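Local coordinates for protein heat-inducible transcription repressor hrcA homolog (Thermotoga maritima, PDB 1STZ) that probably represses the class I heat shock operons, grpE-dnaK-dnaJ and groELS, as a DNA-binding negative regulator of transcription, at residues 24-29 against 35-40; 68-71 against 76-79; 83-88 against 276-281; 93-98 against 313-318. One frame throughout, in Å; residues are numbered along the deposited sequence.

Contact 1. Residues 24-29 against 35-40; sequences YCIVRE and KPVSSQ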
# COMPACT_ATOMS: atom_id res chain seq x y z
N TYR A 24 -24.00 -11.13 -22.18
CA TYR A 24 -23.16 -10.39 -21.26
C TYR A 24 -23.48 -10.75 -19.80
O TYR A 24 -22.58 -11.01 -19.01
CB TYR A 24 -23.34 -8.90 -21.50
CG TYR A 24 -22.45 -8.03 -20.70
CD1 TYR A 24 -22.92 -7.35 -19.60
CD2 TYR A 24 -21.11 -7.90 -21.04
CE1 TYR A 24 -22.10 -6.54 -18.86
CE2 TYR A 24 -20.28 -7.09 -20.31
CZ TYR A 24 -20.78 -6.42 -19.22
OH TYR A 24 -19.94 -5.65 -18.49
N CYS A 25 -24.77 -10.80 -19.47
CA CYS A 25 -25.17 -11.10 -18.09
C CYS A 25 -24.80 -12.52 -17.68
O CYS A 25 -24.33 -12.74 -16.57
CB CYS A 25 -26.66 -10.84 -17.86
SG CYS A 25 -27.00 -9.09 -17.62
N ILE A 26 -25.03 -13.48 -18.58
CA ILE A 26 -24.70 -14.88 -18.33
C ILE A 26 -23.22 -15.03 -17.97
O ILE A 26 -22.89 -15.63 -16.96
CB ILE A 26 -25.05 -15.75 -19.58
CG1 ILE A 26 -26.56 -15.94 -19.69
CG2 ILE A 26 -24.35 -17.11 -19.54
CD1 ILE A 26 -27.05 -16.28 -21.08
N VAL A 27 -22.35 -14.46 -18.80
CA VAL A 27 -20.90 -14.55 -18.59
C VAL A 27 -20.49 -13.86 -17.29
O VAL A 27 -19.71 -14.40 -16.53
CB VAL A 27 -20.11 -13.94 -19.77
CG1 VAL A 27 -18.63 -14.02 -19.50
CG2 VAL A 27 -20.42 -14.69 -21.06
N ARG A 28 -21.05 -12.69 -17.03
CA ARG A 28 -20.76 -11.95 -15.82
C ARG A 28 -21.21 -12.75 -14.59
O ARG A 28 -20.49 -12.84 -13.60
CB ARG A 28 -21.48 -10.60 -15.85
CG ARG A 28 -21.09 -9.65 -14.74
CD ARG A 28 -22.11 -8.55 -14.51
NE ARG A 28 -21.85 -7.35 -15.31
CZ ARG A 28 -20.88 -6.47 -15.06
NH1 ARG A 28 -20.03 -6.66 -14.05
NH2 ARG A 28 -20.74 -5.40 -15.84
N GLU A 29 -22.40 -13.31 -14.67
CA GLU A 29 -22.91 -14.15 -13.60
C GLU A 29 -22.09 -15.43 -13.44
O GLU A 29 -21.88 -15.88 -12.32
CB GLU A 29 -24.39 -14.50 -13.85
CG GLU A 29 -25.05 -15.31 -12.74
CD GLU A 29 -25.05 -14.61 -11.39
OE1 GLU A 29 -25.33 -15.29 -10.38
OE2 GLU A 29 -24.77 -13.39 -11.34
N LYS A 35 -21.47 -21.13 -11.70
CA LYS A 35 -22.47 -22.16 -11.90
C LYS A 35 -23.25 -21.87 -13.18
O LYS A 35 -23.34 -20.72 -13.62
CB LYS A 35 -23.42 -22.23 -10.69
CG LYS A 35 -22.76 -22.81 -9.44
CD LYS A 35 -23.78 -23.46 -8.49
CE LYS A 35 -24.25 -24.83 -8.99
NZ LYS A 35 -24.84 -25.66 -7.88
N PRO A 36 -23.82 -22.90 -13.80
CA PRO A 36 -24.65 -22.69 -14.99
C PRO A 36 -25.74 -21.65 -14.73
O PRO A 36 -26.34 -21.67 -13.66
CB PRO A 36 -25.24 -24.07 -15.26
CG PRO A 36 -24.30 -25.03 -14.62
CD PRO A 36 -23.73 -24.33 -13.43
N VAL A 37 -25.97 -20.74 -15.67
CA VAL A 37 -26.89 -19.62 -15.51
C VAL A 37 -28.18 -19.84 -16.29
O VAL A 37 -28.16 -19.93 -17.52
CB VAL A 37 -26.25 -18.29 -15.97
CG1 VAL A 37 -27.21 -17.13 -15.74
CG2 VAL A 37 -24.91 -18.05 -15.25
N SER A 38 -29.30 -19.91 -15.57
CA SER A 38 -30.60 -20.14 -16.19
C SER A 38 -31.26 -18.84 -16.65
O SER A 38 -30.80 -17.75 -16.32
CB SER A 38 -31.52 -20.84 -15.20
OG SER A 38 -31.83 -19.98 -14.12
N SER A 39 -32.33 -18.98 -17.43
CA SER A 39 -33.14 -17.84 -17.85
C SER A 39 -33.66 -17.05 -16.64
O SER A 39 -33.60 -15.81 -16.61
CB SER A 39 -34.33 -18.32 -18.69
OG SER A 39 -35.16 -19.20 -17.93
N GLN A 40 -34.17 -17.78 -15.65
CA GLN A 40 -34.68 -17.18 -14.42
C GLN A 40 -33.61 -16.40 -13.67
O GLN A 40 -33.91 -15.40 -13.03
CB GLN A 40 -35.29 -18.24 -13.49
CG GLN A 40 -36.27 -19.23 -14.14
CD GLN A 40 -37.18 -18.59 -15.20
OE1 GLN A 40 -36.78 -18.45 -16.36
NE2 GLN A 40 -38.39 -18.22 -14.80
O HOH W 1 -23.15 -18.48 -12.04
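Val37 is turned toward helix 17-33 and meets Ile26 and Glu29, fastening the link between the first two helices of what is, as expected for HrcA, a winged-helix DNA-binding domain. The direct contacts are van der Waals, and the two methyls of Val37 share them out. CG2 sits on the helix backbone, 3.6 Å from Ile26 O, and also touches Glu29 CG at 3.7 Å; CG1 faces Ile26 CG1 at a looser 4.2 Å. Glu29 contributes its methylenes rather than its charge. With CG anti to the backbone N (chi1 -176°) the chain passes the valine, then bends at chi2, and OE1 ends in a hydrogen bond with Asn33 ND2. Behind this layer Ile26 packs on Met59 of helix 52-64, and both Ile26 and Val37 reach Val42. An alanine in place of Val37 removes both methyls and would probably leave a gap beside Ile26 and the Glu29 methylenes. The polar part does not cross directly: the Ser38 side chain caps Arg41 N at the start of helix 39-45, and one water spans the two segments, donating to Lys35 O at 2.7 Å and to Glu29 O at 2.9 Å.

Contact 2. Residues 68-71 against 76-79; sequences IYQP and GRIP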
# COMPACT_ATOMS: atom_id res chain seq x y z
N ILE A 68 -22.51 -20.31 -25.89
CA ILE A 68 -22.77 -21.00 -24.63
C ILE A 68 -23.09 -22.47 -24.86
O ILE A 68 -23.50 -22.86 -25.95
CB ILE A 68 -23.93 -20.34 -23.88
CG1 ILE A 68 -25.23 -20.41 -24.70
CG2 ILE A 68 -23.60 -18.89 -23.54
CD1 ILE A 68 -26.47 -19.90 -23.93
N TYR A 69 -22.93 -23.29 -23.82
CA TYR A 69 -23.32 -24.69 -23.88
C TYR A 69 -24.08 -25.15 -22.64
O TYR A 69 -24.07 -24.49 -21.62
CB TYR A 69 -22.09 -25.60 -24.11
CG TYR A 69 -21.18 -25.81 -22.92
CD1 TYR A 69 -21.30 -26.94 -22.12
CD2 TYR A 69 -20.15 -24.91 -22.62
CE1 TYR A 69 -20.44 -27.15 -21.04
CE2 TYR A 69 -19.29 -25.11 -21.54
CZ TYR A 69 -19.44 -26.23 -20.77
OH TYR A 69 -18.60 -26.42 -19.72
N GLN A 70 -24.72 -26.30 -22.75
CA GLN A 70 -25.49 -26.89 -21.66
C GLN A 70 -24.71 -28.08 -21.08
O GLN A 70 -24.57 -29.10 -21.74
CB GLN A 70 -26.85 -27.35 -22.19
CG GLN A 70 -27.71 -28.01 -21.14
CD GLN A 70 -29.00 -28.58 -21.69
OE1 GLN A 70 -30.00 -28.58 -20.99
NE2 GLN A 70 -28.97 -29.09 -22.92
N PRO A 71 -24.19 -27.94 -19.86
CA PRO A 71 -23.41 -29.02 -19.21
C PRO A 71 -23.99 -30.44 -19.32
O PRO A 71 -23.44 -31.27 -20.06
CB PRO A 71 -23.31 -28.56 -17.76
CG PRO A 71 -23.38 -27.10 -17.83
CD PRO A 71 -24.26 -26.74 -19.00
N GLY A 76 -29.53 -24.31 -16.76
CA GLY A 76 -28.51 -23.29 -16.92
C GLY A 76 -27.51 -23.55 -18.03
O GLY A 76 -27.38 -24.66 -18.54
N ARG A 77 -26.79 -22.50 -18.40
CA ARG A 77 -25.82 -22.55 -19.48
C ARG A 77 -24.49 -21.98 -19.02
O ARG A 77 -24.40 -21.27 -18.03
CB ARG A 77 -26.36 -21.78 -20.69
CG ARG A 77 -27.69 -22.34 -21.25
CD ARG A 77 -27.56 -23.77 -21.76
NE ARG A 77 -28.73 -24.30 -22.46
CZ ARG A 77 -29.74 -24.95 -21.89
NH1 ARG A 77 -29.78 -25.14 -20.57
NH2 ARG A 77 -30.74 -25.42 -22.64
N ILE A 78 -23.44 -22.31 -19.76
CA ILE A 78 -22.08 -21.90 -19.41
C ILE A 78 -21.43 -21.30 -20.66
O ILE A 78 -21.59 -21.85 -21.75
CB ILE A 78 -21.28 -23.15 -18.94
CG1 ILE A 78 -21.71 -23.54 -17.53
CG2 ILE A 78 -19.77 -22.89 -18.95
CD1 ILE A 78 -21.05 -24.82 -17.02
N PRO A 79 -20.71 -20.20 -20.53
CA PRO A 79 -20.03 -19.63 -21.71
C PRO A 79 -18.99 -20.57 -22.33
O PRO A 79 -18.31 -21.27 -21.62
CB PRO A 79 -19.35 -18.37 -21.16
CG PRO A 79 -19.36 -18.50 -19.68
CD PRO A 79 -20.50 -19.38 -19.33
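Tyr69 and Ile78 face each other as the hydrogen-bonded pair of a short antiparallel hairpin: Tyr69 N donates to Ile78 O and Ile78 N to Tyr69 O, each at 2.9 Å. Their side chains leave from the same face of the ladder and run side by side. Ile78 CB lies over the tyrosine ring in a CH-pi contact, 4.2 Å from the ring centroid, while CG2 comes to 3.4 Å from Tyr69 CE2. On the same isoleucine the CD1 methyl presses on Pro71 CG, also at 3.4 Å, tighter than carbon atoms usually pack.

Arg77 works differently, meeting the partner strand with both its methylenes and its guanidinium. Ile68 CD1 meets Arg77 CB at 3.7 Å, the two side chains crossing at about a right angle. Farther out, Gln70 CG lies over one face of the guanidinium, 3.7 Å from Arg77 CZ. A bend at chi2 (-62°) turns the arginine back toward its own backbone, where NH1 donates to Gly76 O at 3.2 Å; the bond is fairly straight at hydrogen, though the donor stands above the carbonyl plane. That bond probably limits the turning of the guanidinium against Gln70.

The hairpin is the wing expected in a winged-helix domain. Ile68 and Arg77 pack against helix 52-64, Ile78 and Pro79 rest on Tyr30 of helix 17-33, and Arg77 shares backbone hydrogen bonding with Val37 in the link leading into helix 39-45.

Contact 3. Residues 83-88 against 276-281; sequences GLRFYY and GREIGR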
# COMPACT_ATOMS: atom_id res chain seq x y z
N GLY A 83 -17.95 -17.20 -26.12
CA GLY A 83 -18.70 -16.34 -25.23
C GLY A 83 -17.84 -15.54 -24.29
O GLY A 83 -18.14 -14.40 -23.98
N LEU A 84 -16.76 -16.14 -23.81
CA LEU A 84 -15.80 -15.40 -22.99
C LEU A 84 -15.14 -14.28 -23.78
O LEU A 84 -14.96 -13.20 -23.25
CB LEU A 84 -14.76 -16.33 -22.38
CG LEU A 84 -15.34 -17.34 -21.40
CD1 LEU A 84 -14.26 -18.38 -21.04
CD2 LEU A 84 -15.86 -16.65 -20.15
N ARG A 85 -14.77 -14.55 -25.03
CA ARG A 85 -14.17 -13.54 -25.91
C ARG A 85 -15.16 -12.42 -26.16
O ARG A 85 -14.79 -11.27 -26.11
CB ARG A 85 -13.72 -14.18 -27.22
CG ARG A 85 -13.34 -13.23 -28.38
CD ARG A 85 -12.27 -12.20 -28.11
NE ARG A 85 -10.97 -12.79 -27.80
CZ ARG A 85 -9.87 -12.11 -27.55
NH1 ARG A 85 -9.85 -10.78 -27.60
NH2 ARG A 85 -8.76 -12.76 -27.28
N PHE A 86 -16.42 -12.76 -26.40
CA PHE A 86 -17.44 -11.74 -26.63
C PHE A 86 -17.52 -10.83 -25.41
O PHE A 86 -17.54 -9.63 -25.55
CB PHE A 86 -18.81 -12.38 -26.90
CG PHE A 86 -19.94 -11.39 -26.95
CD1 PHE A 86 -20.27 -10.76 -28.13
CD2 PHE A 86 -20.65 -11.06 -25.79
CE1 PHE A 86 -21.31 -9.83 -28.18
CE2 PHE A 86 -21.69 -10.16 -25.83
CZ PHE A 86 -22.02 -9.54 -27.02
N TYR A 87 -17.54 -11.43 -24.22
CA TYR A 87 -17.64 -10.67 -22.97
C TYR A 87 -16.46 -9.71 -22.83
O TYR A 87 -16.66 -8.53 -22.61
CB TYR A 87 -17.69 -11.60 -21.76
CG TYR A 87 -17.60 -10.92 -20.42
CD1 TYR A 87 -18.72 -10.34 -19.83
CD2 TYR A 87 -16.39 -10.87 -19.73
CE1 TYR A 87 -18.64 -9.70 -18.58
CE2 TYR A 87 -16.30 -10.25 -18.48
CZ TYR A 87 -17.42 -9.67 -17.91
OH TYR A 87 -17.32 -9.05 -16.68
N TYR A 88 -15.24 -10.22 -23.00
CA TYR A 88 -14.03 -9.39 -22.94
C TYR A 88 -14.07 -8.19 -23.90
O TYR A 88 -13.72 -7.07 -23.51
CB TYR A 88 -12.79 -10.23 -23.24
CG TYR A 88 -11.49 -9.46 -23.30
CD1 TYR A 88 -10.87 -9.02 -22.14
CD2 TYR A 88 -10.88 -9.18 -24.51
CE1 TYR A 88 -9.67 -8.28 -22.20
CE2 TYR A 88 -9.69 -8.48 -24.58
CZ TYR A 88 -9.09 -8.04 -23.42
OH TYR A 88 -7.91 -7.33 -23.50
N GLY A 276 -8.53 -19.73 -23.54
CA GLY A 276 -8.75 -21.14 -23.85
C GLY A 276 -8.08 -21.64 -25.12
O GLY A 276 -6.86 -21.68 -25.23
N ARG A 277 -8.88 -22.01 -26.11
CA ARG A 277 -8.35 -22.50 -27.37
C ARG A 277 -7.43 -21.51 -28.11
O ARG A 277 -6.62 -21.91 -28.94
CB ARG A 277 -9.48 -22.96 -28.30
CG ARG A 277 -10.75 -22.13 -28.28
CD ARG A 277 -10.63 -20.76 -28.94
NE ARG A 277 -11.92 -20.06 -29.06
CZ ARG A 277 -12.83 -20.27 -30.00
NH1 ARG A 277 -12.64 -21.21 -30.95
NH2 ARG A 277 -13.95 -19.54 -29.99
N GLU A 278 -7.57 -20.22 -27.81
CA GLU A 278 -6.73 -19.19 -28.44
C GLU A 278 -5.24 -19.35 -28.06
O GLU A 278 -4.37 -18.91 -28.80
CB GLU A 278 -7.24 -17.79 -28.11
CG GLU A 278 -8.64 -17.44 -28.66
CD GLU A 278 -9.24 -16.17 -28.05
OE1 GLU A 278 -10.37 -15.78 -28.40
OE2 GLU A 278 -8.56 -15.52 -27.20
N ILE A 279 -4.97 -20.02 -26.94
CA ILE A 279 -3.61 -20.21 -26.45
C ILE A 279 -2.77 -21.09 -27.39
O ILE A 279 -1.61 -20.82 -27.65
CB ILE A 279 -3.63 -20.78 -25.00
CG1 ILE A 279 -4.24 -19.74 -24.07
CG2 ILE A 279 -2.21 -21.15 -24.51
CD1 ILE A 279 -4.29 -20.17 -22.62
N GLY A 280 -3.38 -22.13 -27.93
CA GLY A 280 -2.76 -22.96 -28.94
C GLY A 280 -2.33 -24.32 -28.48
O GLY A 280 -1.80 -25.08 -29.28
N ARG A 281 -2.54 -24.66 -27.20
CA ARG A 281 -2.21 -26.01 -26.71
C ARG A 281 -3.34 -26.49 -25.84
O ARG A 281 -3.72 -25.81 -24.87
CB ARG A 281 -0.90 -25.99 -25.94
CG ARG A 281 0.29 -25.71 -26.84
CD ARG A 281 1.65 -26.13 -26.29
NE ARG A 281 2.65 -26.01 -27.35
CZ ARG A 281 3.95 -25.78 -27.17
NH1 ARG A 281 4.45 -25.68 -25.97
NH2 ARG A 281 4.77 -25.68 -28.23
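Glu278 OE2 accepts from two donors: Arg85 NH2 reaches it at 2.8 Å with a nearly straight bond (174°), and the backbone N of Ile275 donates to it as well. Arg85 NE takes the other carboxylate oxygen, Glu278 OE1, at 3.1 Å, making a side-on bidentate salt bridge in which each oxygen is met on its syn side. OE2 lies in the guanidinium plane, but the two flat groups are twisted 38° apart, so the pairing is not fully coplanar. The arginine gets there by bending: CG leaves anti to the backbone N (chi1 167°), then turns at chi2 and chi3 bring NE and NH2 round to face the glutamate, whose own chain is extended beyond CG. The remaining nitrogen, NH1, is salt-bridged to Glu89 one turn along the helix, which would hold the guanidinium's rotation. A leucine in place of Arg85 would probably leave the Glu278 carboxylate without its charge partner in the helix, though the Ile275 amide would remain. Nearby, Arg277 N bonds to Asp81 OD2 across the same seam. This is an interdomain salt bridge, tying the helix after the wing to the turn that follows strand 272-275 in the GAF-related domain.

Contact 4. Residues 93-98 against 313-318; sequences KISKET and KYDRNH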
# COMPACT_ATOMS: atom_id res chain seq x y z
N LYS A 93 -14.60 -2.25 -24.60
CA LYS A 93 -15.34 -1.14 -25.20
C LYS A 93 -15.90 -0.19 -24.14
O LYS A 93 -15.86 1.03 -24.31
CB LYS A 93 -16.49 -1.70 -26.05
CG LYS A 93 -17.20 -0.71 -26.96
CD LYS A 93 -16.72 -0.83 -28.40
CE LYS A 93 -17.13 -2.15 -29.06
NZ LYS A 93 -16.65 -2.20 -30.47
N ILE A 94 -16.42 -0.75 -23.05
CA ILE A 94 -16.99 0.03 -21.95
C ILE A 94 -15.88 0.68 -21.10
O ILE A 94 -16.10 1.72 -20.48
CB ILE A 94 -17.93 -0.85 -21.08
CG1 ILE A 94 -19.18 -1.24 -21.87
CG2 ILE A 94 -18.33 -0.12 -19.80
CD1 ILE A 94 -19.91 -2.47 -21.34
N SER A 95 -14.68 0.09 -21.11
CA SER A 95 -13.54 0.65 -20.38
C SER A 95 -12.93 1.90 -21.04
O SER A 95 -12.03 2.53 -20.48
CB SER A 95 -12.46 -0.42 -20.19
OG SER A 95 -12.94 -1.49 -19.39
N LYS A 96 -13.43 2.25 -22.23
CA LYS A 96 -12.99 3.45 -22.97
C LYS A 96 -14.00 4.59 -22.86
O LYS A 96 -13.86 5.62 -23.54
CB LYS A 96 -12.81 3.10 -24.45
CG LYS A 96 -11.63 2.18 -24.73
CD LYS A 96 -11.60 1.82 -26.21
CE LYS A 96 -10.45 0.90 -26.56
NZ LYS A 96 -9.14 1.44 -26.10
N GLU A 97 -15.03 4.41 -22.05
CA GLU A 97 -16.01 5.45 -21.80
C GLU A 97 -15.70 6.13 -20.47
O GLU A 97 -15.76 7.36 -20.36
CB GLU A 97 -17.43 4.86 -21.79
CG GLU A 97 -17.83 4.19 -23.10
CD GLU A 97 -19.35 4.07 -23.28
OE1 GLU A 97 -20.07 3.99 -22.25
OE2 GLU A 97 -19.82 4.05 -24.44
N THR A 98 -15.36 5.33 -19.46
CA THR A 98 -15.09 5.87 -18.13
C THR A 98 -13.58 5.87 -17.81
O THR A 98 -12.75 5.48 -18.65
CB THR A 98 -15.91 5.09 -17.05
OG1 THR A 98 -16.97 4.36 -17.68
CG2 THR A 98 -16.66 6.05 -16.10
N LYS A 313 -12.12 -12.35 -13.68
CA LYS A 313 -12.61 -10.99 -13.88
C LYS A 313 -11.75 -10.26 -14.91
O LYS A 313 -10.77 -9.62 -14.55
CB LYS A 313 -12.59 -10.25 -12.54
CG LYS A 313 -13.55 -10.85 -11.50
CD LYS A 313 -13.49 -10.10 -10.18
CE LYS A 313 -14.76 -10.28 -9.35
NZ LYS A 313 -14.70 -9.48 -8.08
N TYR A 314 -12.13 -10.37 -16.19
CA TYR A 314 -11.32 -9.88 -17.30
C TYR A 314 -11.04 -8.37 -17.25
O TYR A 314 -9.93 -7.95 -17.55
CB TYR A 314 -11.95 -10.26 -18.66
CG TYR A 314 -11.78 -11.74 -18.99
CD1 TYR A 314 -12.74 -12.68 -18.62
CD2 TYR A 314 -10.65 -12.19 -19.66
CE1 TYR A 314 -12.57 -14.04 -18.92
CE2 TYR A 314 -10.47 -13.53 -19.97
CZ TYR A 314 -11.43 -14.45 -19.59
OH TYR A 314 -11.20 -15.76 -19.89
N ASP A 315 -12.02 -7.57 -16.86
CA ASP A 315 -11.88 -6.11 -16.83
C ASP A 315 -10.87 -5.73 -15.76
O ASP A 315 -10.00 -4.92 -15.99
CB ASP A 315 -13.24 -5.45 -16.53
CG ASP A 315 -13.33 -4.00 -17.00
OD1 ASP A 315 -12.31 -3.29 -17.12
OD2 ASP A 315 -14.44 -3.47 -17.24
N ARG A 316 -10.97 -6.35 -14.60
CA ARG A 316 -10.01 -6.10 -13.53
C ARG A 316 -8.60 -6.49 -14.00
O ARG A 316 -7.67 -5.72 -13.85
CB ARG A 316 -10.41 -6.84 -12.25
CG ARG A 316 -9.43 -6.74 -11.08
CD ARG A 316 -9.49 -7.92 -10.10
NE ARG A 316 -9.27 -9.21 -10.75
CZ ARG A 316 -9.49 -10.41 -10.20
NH1 ARG A 316 -9.96 -10.52 -8.97
NH2 ARG A 316 -9.26 -11.52 -10.89
N ASN A 317 -8.48 -7.66 -14.62
CA ASN A 317 -7.17 -8.18 -15.02
C ASN A 317 -6.50 -7.31 -16.08
O ASN A 317 -5.29 -7.09 -16.04
CB ASN A 317 -7.25 -9.62 -15.53
CG ASN A 317 -7.67 -10.60 -14.45
OD1 ASN A 317 -7.79 -10.26 -13.28
ND2 ASN A 317 -7.92 -11.83 -14.86
N HIS A 318 -7.30 -6.85 -17.04
CA HIS A 318 -6.83 -5.96 -18.10
C HIS A 318 -6.33 -4.66 -17.52
O HIS A 318 -5.25 -4.18 -17.85
CB HIS A 318 -7.92 -5.63 -19.12
CG HIS A 318 -7.45 -4.73 -20.21
ND1 HIS A 318 -7.73 -3.38 -20.23
CD2 HIS A 318 -6.67 -4.97 -21.30
CE1 HIS A 318 -7.14 -2.83 -21.28
NE2 HIS A 318 -6.50 -3.77 -21.95
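Ser95 OG comes up to the carboxylate of Asp315, 3.0 Å from OD1 and 3.3 Å from OD2, the latter at an angle too poor for a bond. The hydroxyl also pairs with Met91 O in the preceding turn of helix 81-94; with one proton and two acceptors within reach, the bond to Asp315 is not settled. Asp315 turns its CG anti to the backbone N (chi1 -158°), which swings the carboxylate outward to the serine. Asp315 sits in the first turn of helix 314-334, whose amino end probably stabilises its charge. The contact is a surface one at the seam between the DNA-binding domain and the GAF-related domain. Packing flanks it, with Asp315 touching Met91 on the helix that also carries the serine's second acceptor. Further polar contacts hold the 313-318 side chains. Arg316 NE and NH2 both donate to Asn317 OD1 at 3.1 Å, side-on and close to the guanidinium plane, while Lys313 CB lies over one face of that group. Asn317 ND2 bonds to Thr312 OG1, and Arg316 packs on Glu180 of the second subunit.

In the fold
Contacts 1 and 2 both belong to the winged-helix domain and touch each other, Val37 N lying 2.9 Å from Arg77 O in a probable hydrogen bond. Contact 1 is buried and almost wholly apolar; contact 2 is partly buried and joins backbone ladder to side-chain packing. Contacts 3 and 4 are surface contacts, each resting on one charged or polar pair, and both use helix 81-94 to reach the domain that follows, at sites about 16 Å apart between centres. Between them Tyr88 packs on Tyr314 and His318. The same helix turns inward to contact 1, where Val27 meets Leu84 and Tyr87, so it joins the domain interior to the seam.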